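Local coordinates for Alr1585 protein (PDB 5C2I) that is a haem-containing DyP-type (dye-decolorizing) peroxidase, which probably uses hydrogen peroxide to oxidise dyes and other substrates, at residues K258-R267 with Y369-V379; F399-P407 with G416-P424. The protein carries 1 engineered substitution. All coordinates share one frame; numbering follows the deposited sequence.

Contact 1: residues K258-R267 with Y369-V379. With HEM (protoporphyrin IX containing Fe), chain E.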
loop_
_atom_site.group_PDB
_atom_site.type_symbol
_atom_site.label_atom_id
_atom_site.label_comp_id
_atom_site.label_asym_id
_atom_site.label_seq_id
_atom_site.Cartn_x
_atom_site.Cartn_y
_atom_site.Cartn_z
ATOM N N LYS A 258 9.556 28.975 -11.884
ATOM C CA LYS A 258 8.555 28.443 -10.986
ATOM C C LYS A 258 7.163 28.799 -11.527
ATOM O O LYS A 258 6.837 29.986 -11.638
ATOM C CB LYS A 258 8.743 28.964 -9.585
ATOM C CG LYS A 258 7.707 28.434 -8.607
ATOM C CD LYS A 258 8.027 28.820 -7.152
ATOM C CE LYS A 258 7.076 28.138 -6.167
ATOM N NZ LYS A 258 7.391 28.388 -4.736
ATOM N N LEU A 259 6.409 27.787 -11.934
ATOM C CA LEU A 259 5.137 28.013 -12.649
ATOM C C LEU A 259 3.986 27.483 -11.795
ATOM O O LEU A 259 3.758 26.281 -11.709
ATOM C CB LEU A 259 5.203 27.327 -14.025
ATOM C CG LEU A 259 6.318 27.757 -14.965
ATOM C CD1 LEU A 259 6.223 27.036 -16.320
ATOM C CD2 LEU A 259 6.307 29.261 -15.163
ATOM N N GLU A 260 3.247 28.409 -11.210
ATOM C CA GLU A 260 2.105 28.087 -10.373
ATOM C C GLU A 260 0.901 27.694 -11.211
ATOM O O GLU A 260 0.595 28.360 -12.208
ATOM C CB GLU A 260 1.730 29.278 -9.517
ATOM C CG GLU A 260 0.604 29.013 -8.535
ATOM C CD GLU A 260 0.335 30.200 -7.669
ATOM O OE1 GLU A 260 -0.225 31.168 -8.218
ATOM O OE2 GLU A 260 0.724 30.196 -6.485
ATOM N N GLN A 261 0.221 26.619 -10.795
ATOM C CA GLN A 261 -0.886 26.076 -11.553
ATOM C C GLN A 261 -2.175 26.125 -10.765
ATOM O O GLN A 261 -2.266 25.525 -9.715
ATOM C CB GLN A 261 -0.594 24.616 -11.953
ATOM C CG GLN A 261 0.565 24.444 -12.898
ATOM C CD GLN A 261 0.906 22.985 -13.120
ATOM O OE1 GLN A 261 1.856 22.451 -12.542
ATOM N NE2 GLN A 261 0.112 22.321 -13.959
ATOM N N ASN A 262 -3.164 26.840 -11.296
ATOM C CA ASN A 262 -4.464 26.941 -10.638
ATOM C C ASN A 262 -5.328 25.764 -11.120
ATOM O O ASN A 262 -6.053 25.850 -12.117
ATOM C CB ASN A 262 -5.109 28.280 -10.887
ATOM C CG ASN A 262 -6.406 28.450 -10.119
ATOM O OD1 ASN A 262 -7.006 27.481 -9.670
ATOM N ND2 ASN A 262 -6.859 29.677 -9.994
ATOM N N VAL A 263 -5.211 24.654 -10.406
ATOM C CA VAL A 263 -5.840 23.400 -10.805
ATOM C C VAL A 263 -7.350 23.510 -10.747
ATOM O O VAL A 263 -8.055 23.061 -11.655
ATOM C CB VAL A 263 -5.357 22.247 -9.901
ATOM C CG1 VAL A 263 -6.050 20.940 -10.266
ATOM C CG2 VAL A 263 -3.851 22.078 -10.014
ATOM N N LYS A 264 -7.858 24.125 -9.692
ATOM C CA LYS A 264 -9.309 24.257 -9.521
ATOM C C LYS A 264 -9.933 25.010 -10.707
ATOM O O LYS A 264 -10.933 24.554 -11.302
ATOM C CB LYS A 264 -9.629 24.978 -8.210
ATOM C CG LYS A 264 -11.117 25.081 -7.892
ATOM C CD LYS A 264 -11.313 25.870 -6.599
ATOM C CE LYS A 264 -12.727 26.376 -6.459
ATOM N NZ LYS A 264 -13.614 25.218 -6.216
ATOM N N ALA A 265 -9.342 26.141 -11.054
ATOM C CA ALA A 265 -9.872 26.979 -12.128
ATOM C C ALA A 265 -9.669 26.343 -13.503
ATOM O O ALA A 265 -10.558 26.418 -14.363
ATOM C CB ALA A 265 -9.241 28.363 -12.081
ATOM N N PHE A 266 -8.535 25.685 -13.692
ATOM C CA PHE A 266 -8.260 24.954 -14.932
ATOM C C PHE A 266 -9.342 23.901 -15.173
ATOM O O PHE A 266 -9.912 23.834 -16.274
ATOM C CB PHE A 266 -6.863 24.348 -14.918
ATOM C CG PHE A 266 -6.515 23.545 -16.158
ATOM C CD1 PHE A 266 -6.935 22.245 -16.298
ATOM C CD2 PHE A 266 -5.782 24.125 -17.189
ATOM C CE1 PHE A 266 -6.609 21.514 -17.436
ATOM C CE2 PHE A 266 -5.496 23.423 -18.334
ATOM C CZ PHE A 266 -5.888 22.110 -18.461
ATOM N N ARG A 267 -9.615 23.078 -14.166
ATOM C CA ARG A 267 -10.618 22.022 -14.297
ATOM C C ARG A 267 -12.006 22.618 -14.633
ATOM O O ARG A 267 -12.752 22.046 -15.461
ATOM C CB ARG A 267 -10.724 21.183 -13.022
ATOM C CG ARG A 267 -9.487 20.367 -12.706
ATOM C CD ARG A 267 -9.494 18.976 -13.316
ATOM N NE ARG A 267 -8.141 18.373 -13.204
ATOM C CZ ARG A 267 -7.618 17.851 -12.088
ATOM N NH1 ARG A 267 -8.298 17.840 -10.931
ATOM N NH2 ARG A 267 -6.367 17.342 -12.112
ATOM N N TYR A 369 6.058 20.958 -7.347
ATOM C CA TYR A 369 6.021 21.513 -5.983
ATOM C C TYR A 369 4.598 21.686 -5.484
ATOM O O TYR A 369 3.628 21.678 -6.253
ATOM C CB TYR A 369 6.732 22.862 -5.922
ATOM C CG TYR A 369 5.992 24.047 -6.500
ATOM C CD1 TYR A 369 6.113 24.397 -7.846
ATOM C CD2 TYR A 369 5.212 24.872 -5.682
ATOM C CE1 TYR A 369 5.459 25.509 -8.353
ATOM C CE2 TYR A 369 4.535 25.973 -6.179
ATOM C CZ TYR A 369 4.647 26.277 -7.524
ATOM O OH TYR A 369 4.024 27.386 -8.016
ATOM N N GLY A 370 4.468 21.820 -4.171
ATOM C CA GLY A 370 3.192 22.047 -3.540
ATOM C C GLY A 370 2.439 20.768 -3.222
ATOM O O GLY A 370 3.013 19.832 -2.747
ATOM N N GLU A 371 1.130 20.761 -3.470
ATOM C CA GLU A 371 0.236 19.666 -3.109
ATOM C C GLU A 371 0.695 18.357 -3.735
ATOM O O GLU A 371 0.917 18.302 -4.953
ATOM C CB GLU A 371 -1.184 19.980 -3.634
ATOM C CG GLU A 371 -2.180 18.870 -3.379
ATOM C CD GLU A 371 -2.287 18.592 -1.902
ATOM O OE1 GLU A 371 -2.804 19.497 -1.215
ATOM O OE2 GLU A 371 -1.770 17.525 -1.430
ATOM N N ASN A 372 0.883 17.318 -2.928
ATOM C CA ASN A 372 1.341 16.041 -3.449
ATOM C C ASN A 372 0.246 14.990 -3.678
ATOM O O ASN A 372 0.502 13.927 -4.261
ATOM C CB ASN A 372 2.485 15.489 -2.580
ATOM C CG ASN A 372 2.024 14.849 -1.288
ATOM O OD1 ASN A 372 2.205 13.664 -1.133
ATOM N ND2 ASN A 372 1.508 15.610 -0.352
ATOM N N ASN A 373 -0.962 15.273 -3.206
ATOM C CA ASN A 373 -2.119 14.448 -3.535
ATOM C C ASN A 373 -2.756 14.933 -4.848
ATOM O O ASN A 373 -3.410 15.966 -4.876
ATOM C CB ASN A 373 -3.115 14.504 -2.394
ATOM C CG ASN A 373 -4.330 13.667 -2.646
ATOM O OD1 ASN A 373 -4.600 13.243 -3.770
ATOM N ND2 ASN A 373 -5.099 13.434 -1.581
ATOM N N PRO A 374 -2.619 14.146 -5.930
ATOM C CA PRO A 374 -3.091 14.622 -7.230
ATOM C C PRO A 374 -4.616 14.684 -7.393
ATOM O O PRO A 374 -5.085 15.215 -8.389
ATOM C CB PRO A 374 -2.493 13.596 -8.207
ATOM C CG PRO A 374 -2.409 12.352 -7.418
ATOM C CD PRO A 374 -2.054 12.781 -6.011
ATOM N N SER A 375 -5.378 14.169 -6.422
ATOM C CA SER A 375 -6.839 14.293 -6.476
ATOM C C SER A 375 -7.308 15.670 -6.030
ATOM O O SER A 375 -8.465 16.031 -6.261
ATOM C CB SER A 375 -7.497 13.228 -5.604
ATOM O OG SER A 375 -7.217 13.526 -4.247
ATOM N N LYS A 376 -6.440 16.434 -5.361
ATOM C CA LYS A 376 -6.840 17.737 -4.824
ATOM C C LYS A 376 -6.737 18.805 -5.894
ATOM O O LYS A 376 -6.147 18.572 -6.918
ATOM C CB LYS A 376 -6.029 18.114 -3.608
ATOM C CG LYS A 376 -6.346 17.240 -2.408
ATOM C CD LYS A 376 -5.488 17.689 -1.244
ATOM C CE LYS A 376 -5.600 16.782 -0.026
ATOM N NZ LYS A 376 -6.508 17.379 0.975
ATOM N N GLU A 377 -7.335 19.960 -5.638
ATOM C CA GLU A 377 -7.412 21.027 -6.631
ATOM C C GLU A 377 -6.953 22.347 -6.030
ATOM O O GLU A 377 -7.750 23.226 -5.776
ATOM C CB GLU A 377 -8.841 21.095 -7.211
ATOM C CG GLU A 377 -9.136 19.838 -8.055
ATOM C CD GLU A 377 -10.473 19.874 -8.796
ATOM O OE1 GLU A 377 -11.258 20.845 -8.621
ATOM O OE2 GLU A 377 -10.708 18.896 -9.539
ATOM N N PRO A 378 -5.629 22.493 -5.817
ATOM C CA PRO A 378 -5.115 23.743 -5.280
ATOM C C PRO A 378 -5.375 24.930 -6.219
ATOM O O PRO A 378 -5.284 24.792 -7.440
ATOM C CB PRO A 378 -3.609 23.480 -5.133
ATOM C CG PRO A 378 -3.323 22.435 -6.122
ATOM C CD PRO A 378 -4.549 21.564 -6.157
ATOM N N VAL A 379 -5.666 26.086 -5.633
ATOM C CA VAL A 379 -5.773 27.349 -6.381
ATOM C C VAL A 379 -4.386 28.001 -6.515
ATOM O O VAL A 379 -3.993 28.451 -7.598
ATOM C CB VAL A 379 -6.764 28.292 -5.675
ATOM C CG1 VAL A 379 -6.771 29.688 -6.292
ATOM C CG2 VAL A 379 -8.139 27.657 -5.724
HETATM C CHA HEM E . 4.890 18.713 -23.446
HETATM C CHB HEM E . 2.444 20.244 -19.582
HETATM C CHC HEM E . 5.117 24.279 -19.515
HETATM C CHD HEM E . 7.357 22.823 -23.521
HETATM C C1A HEM E . 3.974 18.787 -22.409
HETATM C C2A HEM E . 2.974 17.808 -22.128
HETATM C C3A HEM E . 2.293 18.242 -21.045
HETATM C C4A HEM E . 2.882 19.462 -20.647
HETATM C CMA HEM E . 1.160 17.555 -20.330
HETATM C CAA HEM E . 2.703 16.502 -22.887
HETATM C CBA HEM E . 3.483 15.256 -22.462
HETATM C CGA HEM E . 4.953 15.510 -22.654
HETATM O O1A HEM E . 5.519 15.353 -23.775
HETATM O O2A HEM E . 5.609 15.889 -21.682
HETATM C C1B HEM E . 3.012 21.464 -19.218
HETATM C C2B HEM E . 2.607 22.231 -18.070
HETATM C C3B HEM E . 3.364 23.317 -18.022
HETATM C C4B HEM E . 4.217 23.251 -19.211
HETATM C CMB HEM E . 1.549 21.823 -17.106
HETATM C CAB HEM E . 3.442 24.421 -17.033
HETATM C CBB HEM E . 3.062 24.306 -15.748
HETATM C C1C HEM E . 5.946 24.271 -20.649
HETATM C C2C HEM E . 6.738 25.313 -21.084
HETATM C C3C HEM E . 7.354 24.901 -22.238
HETATM C C4C HEM E . 6.939 23.586 -22.474
HETATM C CMC HEM E . 6.963 26.639 -20.417
HETATM C CAC HEM E . 8.254 25.632 -23.128
HETATM C CBC HEM E . 8.302 26.920 -23.363
HETATM C C1D HEM E . 6.911 21.518 -23.716
HETATM C C2D HEM E . 7.442 20.697 -24.799
HETATM C C3D HEM E . 6.733 19.577 -24.816
HETATM C C4D HEM E . 5.793 19.714 -23.682
HETATM C CMD HEM E . 8.567 21.034 -25.764
HETATM C CAD HEM E . 6.943 18.407 -25.734
HETATM C CBD HEM E . 6.203 18.540 -27.070
HETATM C CGD HEM E . 6.506 17.356 -27.928
HETATM O O1D HEM E . 5.539 16.724 -28.348
HETATM O O2D HEM E . 7.698 17.005 -28.230
HETATM N NA HEM E . 3.857 19.832 -21.543
HETATM N NB HEM E . 3.895 22.144 -19.880
HETATM N NC HEM E . 5.990 23.247 -21.550
HETATM N ND HEM E . 5.873 20.930 -23.117
HETATM FE FE HEM E . 4.895 21.535 -21.569
HETATM O O HOH W 1 3.170 28.967 -6.123
HETATM O O HOH W 2 -3.134 30.549 -8.943
HETATM O O HOH W 3 -12.570 22.646 -10.211
HETATM O O HOH W 4 -12.136 22.156 -6.170
HETATM O O HOH W 5 6.532 20.761 -20.090
#
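A capped helix start in the C-terminal DyP-type peroxidase region brings V263 and R267 against P378 and E377, just beyond the strand that supplies L259 and Q261 to the haem pocket. The carbonyl O of P378 takes V263 N at 3.0 Å, the donor lying nearly on the C=O axis, and K264 N more weakly. N262 is the N-cap: its OD1 accepts from A265 N at 3.0 Å, in a straight bond (166°). One turn on, R267 NH1 forms a salt bridge to E377 OE2 at 3.0 Å. E377 OE2 lies in the guanidinium plane, but NH1 meets it on its anti side and tilted out of the carboxylate plane; with the planes 66° apart and NH2 turned to F199 O, the bridge rests on one N-H. V263 CG1 packs on one guanidinium face. At the other end, K258 is fully extended (chi1 180°), which carries CE over the Y369 ring, 3.5 Å from its centroid. K258 NZ sits off-centre, 4.4 Å from the Y369 centroid, as a cation-pi partner, while E141 and E183 hold it as salt bridges. Y369 OH lies 2.6 Å from a water, which donates to E260 OE2, also bound by G381 N. P378 O thus ties the first turn to the 369-379 loop, the N262 cap acting within its own segment; the K258 charge is met chiefly by carboxylates, probably only supplemented by the ring.

Contact 2: residues F399-P407 with G416-P424. With HEM (protoporphyrin IX containing Fe), chain E.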
loop_
_atom_site.group_PDB
_atom_site.type_symbol
_atom_site.label_atom_id
_atom_site.label_comp_id
_atom_site.label_asym_id
_atom_site.label_seq_id
_atom_site.Cartn_x
_atom_site.Cartn_y
_atom_site.Cartn_z
ATOM N N PHE A 399 12.770 31.085 -27.693
ATOM C CA PHE A 399 12.140 30.960 -29.012
ATOM C C PHE A 399 10.796 30.242 -28.907
ATOM O O PHE A 399 9.801 30.725 -29.416
ATOM C CB PHE A 399 13.085 30.229 -29.955
ATOM C CG PHE A 399 12.733 30.352 -31.403
ATOM C CD1 PHE A 399 11.756 29.530 -31.971
ATOM C CD2 PHE A 399 13.421 31.244 -32.228
ATOM C CE1 PHE A 399 11.440 29.638 -33.321
ATOM C CE2 PHE A 399 13.126 31.326 -33.580
ATOM C CZ PHE A 399 12.100 30.553 -34.125
ATOM N N MET A 400 10.779 29.121 -28.183
ATOM C CA MET A 400 9.608 28.312 -28.045
ATOM C C MET A 400 8.480 29.117 -27.365
ATOM O O MET A 400 7.335 29.118 -27.845
ATOM C CB MET A 400 9.940 27.052 -27.282
ATOM C CG MET A 400 8.853 26.030 -27.195
ATOM S SD MET A 400 9.437 24.524 -26.393
ATOM C CE MET A 400 10.409 23.835 -27.719
ATOM N N GLN A 401 8.809 29.794 -26.263
ATOM C CA GLN A 401 7.803 30.599 -25.546
ATOM C C GLN A 401 7.356 31.797 -26.389
ATOM O O GLN A 401 6.141 32.037 -26.558
ATOM C CB GLN A 401 8.353 31.079 -24.211
ATOM C CG GLN A 401 7.345 31.834 -23.345
ATOM C CD GLN A 401 6.380 30.924 -22.624
ATOM O OE1 GLN A 401 6.779 29.968 -21.941
ATOM N NE2 GLN A 401 5.105 31.190 -22.780
ATOM N N SER A 402 8.321 32.570 -26.874
ATOM C CA SER A 402 8.018 33.869 -27.446
ATOM C C SER A 402 7.529 33.830 -28.890
ATOM O O SER A 402 6.719 34.672 -29.286
ATOM C CB SER A 402 9.215 34.829 -27.285
ATOM O OG SER A 402 10.266 34.511 -28.190
ATOM N N ARG A 403 8.021 32.875 -29.673
ATOM C CA ARG A 403 7.703 32.811 -31.102
ATOM C C ARG A 403 6.655 31.771 -31.429
ATOM O O ARG A 403 5.991 31.847 -32.472
ATOM C CB ARG A 403 8.983 32.541 -31.913
ATOM C CG ARG A 403 10.127 33.533 -31.627
ATOM C CD ARG A 403 10.043 34.776 -32.477
ATOM N NE ARG A 403 10.116 34.498 -33.927
ATOM C CZ ARG A 403 11.208 34.611 -34.698
ATOM N NH1 ARG A 403 12.375 34.997 -34.188
ATOM N NH2 ARG A 403 11.126 34.322 -36.005
ATOM N N TRP A 404 6.534 30.748 -30.601
ATOM C CA TRP A 404 5.585 29.643 -30.849
ATOM C C TRP A 404 4.373 29.687 -29.911
ATOM O O TRP A 404 3.240 29.874 -30.371
ATOM C CB TRP A 404 6.288 28.284 -30.777
ATOM C CG TRP A 404 7.230 28.042 -31.944
ATOM C CD1 TRP A 404 7.404 28.840 -33.063
ATOM C CD2 TRP A 404 8.049 26.875 -32.156
ATOM N NE1 TRP A 404 8.319 28.257 -33.903
ATOM C CE2 TRP A 404 8.708 27.046 -33.374
ATOM C CE3 TRP A 404 8.277 25.715 -31.423
ATOM C CZ2 TRP A 404 9.595 26.068 -33.900
ATOM C CZ3 TRP A 404 9.180 24.762 -31.916
ATOM C CH2 TRP A 404 9.824 24.946 -33.138
ATOM N N ALA A 405 4.608 29.562 -28.616
ATOM C CA ALA A 405 3.516 29.524 -27.653
ATOM C C ALA A 405 2.691 30.816 -27.578
ATOM O O ALA A 405 1.460 30.778 -27.675
ATOM C CB ALA A 405 4.015 29.099 -26.281
ATOM N N ASN A 406 3.343 31.948 -27.420
ATOM C CA ASN A 406 2.629 33.205 -27.227
ATOM C C ASN A 406 1.873 33.747 -28.439
ATOM O O ASN A 406 0.741 34.181 -28.283
ATOM C CB ASN A 406 3.585 34.290 -26.720
ATOM C CG ASN A 406 4.123 34.003 -25.327
ATOM O OD1 ASN A 406 3.681 33.090 -24.630
ATOM N ND2 ASN A 406 5.091 34.806 -24.921
ATOM N N PRO A 407 2.477 33.718 -29.648
ATOM C CA PRO A 407 1.835 34.517 -30.693
ATOM C C PRO A 407 0.518 33.941 -31.218
ATOM O O PRO A 407 0.387 32.721 -31.420
ATOM C CB PRO A 407 2.857 34.512 -31.826
ATOM C CG PRO A 407 4.178 34.297 -31.139
ATOM C CD PRO A 407 3.848 33.330 -30.036
ATOM N N GLY A 416 -4.199 31.615 -32.259
ATOM C CA GLY A 416 -4.334 32.036 -30.873
ATOM C C GLY A 416 -3.150 31.523 -30.079
ATOM O O GLY A 416 -2.381 30.693 -30.547
ATOM N N PRO A 417 -2.999 32.016 -28.849
ATOM C CA PRO A 417 -1.928 31.520 -27.994
ATOM C C PRO A 417 -2.146 30.072 -27.561
ATOM O O PRO A 417 -3.288 29.584 -27.525
ATOM C CB PRO A 417 -1.975 32.459 -26.790
ATOM C CG PRO A 417 -3.345 33.074 -26.806
ATOM C CD PRO A 417 -3.839 33.031 -28.207
ATOM N N ASP A 418 -1.036 29.397 -27.225
ATOM C CA ASP A 418 -1.085 28.124 -26.500
ATOM C C ASP A 418 -1.991 28.313 -25.257
ATOM O O ASP A 418 -1.724 29.210 -24.469
ATOM C CB ASP A 418 0.363 27.793 -26.103
ATOM C CG ASP A 418 0.526 26.495 -25.345
ATOM O OD1 ASP A 418 -0.281 26.178 -24.430
ATOM O OD2 ASP A 418 1.547 25.822 -25.649
ATOM N N PRO A 419 -3.118 27.534 -25.128
ATOM C CA PRO A 419 -4.077 27.796 -24.039
ATOM C C PRO A 419 -3.564 27.337 -22.683
ATOM O O PRO A 419 -4.061 27.782 -21.644
ATOM C CB PRO A 419 -5.296 26.963 -24.437
ATOM C CG PRO A 419 -4.688 25.822 -25.203
ATOM C CD PRO A 419 -3.591 26.460 -26.012
ATOM N N LEU A 420 -2.500 26.536 -22.690
ATOM C CA LEU A 420 -1.874 26.120 -21.453
ATOM C C LEU A 420 -0.865 27.128 -20.930
ATOM O O LEU A 420 -0.938 27.512 -19.773
ATOM C CB LEU A 420 -1.197 24.742 -21.693
ATOM C CG LEU A 420 -0.770 23.974 -20.460
ATOM C CD1 LEU A 420 -1.982 23.571 -19.627
ATOM C CD2 LEU A 420 0.047 22.727 -20.846
ATOM N N ILE A 421 0.075 27.594 -21.780
ATOM C CA ILE A 421 1.192 28.420 -21.323
ATOM C C ILE A 421 1.367 29.745 -22.075
ATOM O O ILE A 421 2.246 30.556 -21.731
ATOM C CB ILE A 421 2.562 27.672 -21.430
ATOM C CG1 ILE A 421 2.925 27.399 -22.887
ATOM C CG2 ILE A 421 2.568 26.419 -20.629
ATOM C CD1 ILE A 421 4.394 27.096 -23.145
ATOM N N GLY A 422 0.535 30.020 -23.072
ATOM C CA GLY A 422 0.682 31.218 -23.838
ATOM C C GLY A 422 0.339 32.482 -23.054
ATOM O O GLY A 422 -0.703 32.544 -22.402
ATOM N N GLN A 423 1.189 33.491 -23.146
ATOM C CA GLN A 423 0.945 34.818 -22.515
ATOM C C GLN A 423 1.058 35.915 -23.550
ATOM O O GLN A 423 2.093 35.999 -24.211
ATOM C CB GLN A 423 2.011 35.153 -21.436
ATOM C CG GLN A 423 2.752 34.045 -20.870
ATOM C CD GLN A 423 3.634 34.444 -19.699
ATOM O OE1 GLN A 423 3.174 34.461 -18.578
ATOM N NE2 GLN A 423 4.920 34.622 -19.947
ATOM N N PRO A 424 0.042 36.815 -23.643
ATOM C CA PRO A 424 -1.195 36.811 -22.865
ATOM C C PRO A 424 -2.179 35.776 -23.369
ATOM O O PRO A 424 -2.006 35.265 -24.502
ATOM C CB PRO A 424 -1.748 38.218 -23.095
ATOM C CG PRO A 424 -1.250 38.595 -24.481
ATOM C CD PRO A 424 0.144 38.008 -24.507
HETATM C CHA HEM E . 4.890 18.713 -23.446
HETATM C CHB HEM E . 2.444 20.244 -19.582
HETATM C CHC HEM E . 5.117 24.279 -19.515
HETATM C CHD HEM E . 7.357 22.823 -23.521
HETATM C C1A HEM E . 3.974 18.787 -22.409
HETATM C C2A HEM E . 2.974 17.808 -22.128
HETATM C C3A HEM E . 2.293 18.242 -21.045
HETATM C C4A HEM E . 2.882 19.462 -20.647
HETATM C CMA HEM E . 1.160 17.555 -20.330
HETATM C CAA HEM E . 2.703 16.502 -22.887
HETATM C CBA HEM E . 3.483 15.256 -22.462
HETATM C CGA HEM E . 4.953 15.510 -22.654
HETATM O O1A HEM E . 5.519 15.353 -23.775
HETATM O O2A HEM E . 5.609 15.889 -21.682
HETATM C C1B HEM E . 3.012 21.464 -19.218
HETATM C C2B HEM E . 2.607 22.231 -18.070
HETATM C C3B HEM E . 3.364 23.317 -18.022
HETATM C C4B HEM E . 4.217 23.251 -19.211
HETATM C CMB HEM E . 1.549 21.823 -17.106
HETATM C CAB HEM E . 3.442 24.421 -17.033
HETATM C CBB HEM E . 3.062 24.306 -15.748
HETATM C C1C HEM E . 5.946 24.271 -20.649
HETATM C C2C HEM E . 6.738 25.313 -21.084
HETATM C C3C HEM E . 7.354 24.901 -22.238
HETATM C C4C HEM E . 6.939 23.586 -22.474
HETATM C CMC HEM E . 6.963 26.639 -20.417
HETATM C CAC HEM E . 8.254 25.632 -23.128
HETATM C CBC HEM E . 8.302 26.920 -23.363
HETATM C C1D HEM E . 6.911 21.518 -23.716
HETATM C C2D HEM E . 7.442 20.697 -24.799
HETATM C C3D HEM E . 6.733 19.577 -24.816
HETATM C C4D HEM E . 5.793 19.714 -23.682
HETATM C CMD HEM E . 8.567 21.034 -25.764
HETATM C CAD HEM E . 6.943 18.407 -25.734
HETATM C CBD HEM E . 6.203 18.540 -27.070
HETATM C CGD HEM E . 6.506 17.356 -27.928
HETATM O O1D HEM E . 5.539 16.724 -28.348
HETATM O O2D HEM E . 7.698 17.005 -28.230
HETATM N NA HEM E . 3.857 19.832 -21.543
HETATM N NB HEM E . 3.895 22.144 -19.880
HETATM N NC HEM E . 5.990 23.247 -21.550
HETATM N ND HEM E . 5.873 20.930 -23.117
HETATM FE FE HEM E . 4.895 21.535 -21.569
HETATM O O HOH W 6 -1.168 35.790 -26.995
HETATM O O HOH W 5 6.532 20.761 -20.090
#
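The last turns of helix 397-405, widened to a pi-type turn at 400-405, meet the 416-424 loop where D418 N donates to A405 O (2.9 Å, 168°), with P417 CA also beside that oxygen. Next along, N406 OD1 is gripped from opposite faces of its amide plane: by Q423 N at 2.9 Å, in an almost straight bond (179°), and by Q401 NE2 at 3.0 Å. The Q401 chain bends at chi2 (79°), which lets NE2 also donate to I421 O at 3.1 Å; both acceptors lie close to its amide plane, which fixes the rotation of the group. N406 ND2 goes to L132 O. With an alanine in place of N406 the shared acceptor is gone, and Q423 N would probably lose its mate while the Q401 amide became freer to turn. A405 CB packs on I421 CD1 at 3.7 Å, and I421 CG2 rests 3.5 Å from HEM CHC. D418 shapes the loop: its OD1 accepts L420 N, closing an Asx turn, and I421 N, completing an Asx motif, while OD2 bonds to H330 ND1. The contact packs against helix 330-334, through M400, D418, L420 and I421, and against I448 of strand 448-458.

Overall arrangement
Contact 1 closes at V379, strand 383-390 intervenes, and helix 397-405 then opens contact 2. Their centres lie about 21 Å apart, yet both reach the same haem, and they meet directly where F266 CE2 packs on L420 CD1 at 3.7 Å. I448 is a second junction, touching L259 and Q261 of contact 1 and L420 and I421 of contact 2. Contact 1 builds on the antiparallel sheet of strands 250-261, 383-390 and 448-458, and also meets a second subunit; contact 2 is buried within one chain. L259 and Q261 approach the haem at its vinyl and methyl edge (CAB, CMB), whereas L420 and I421 lie over ring atoms C1B and CHC, on the side away from the iron-bound water.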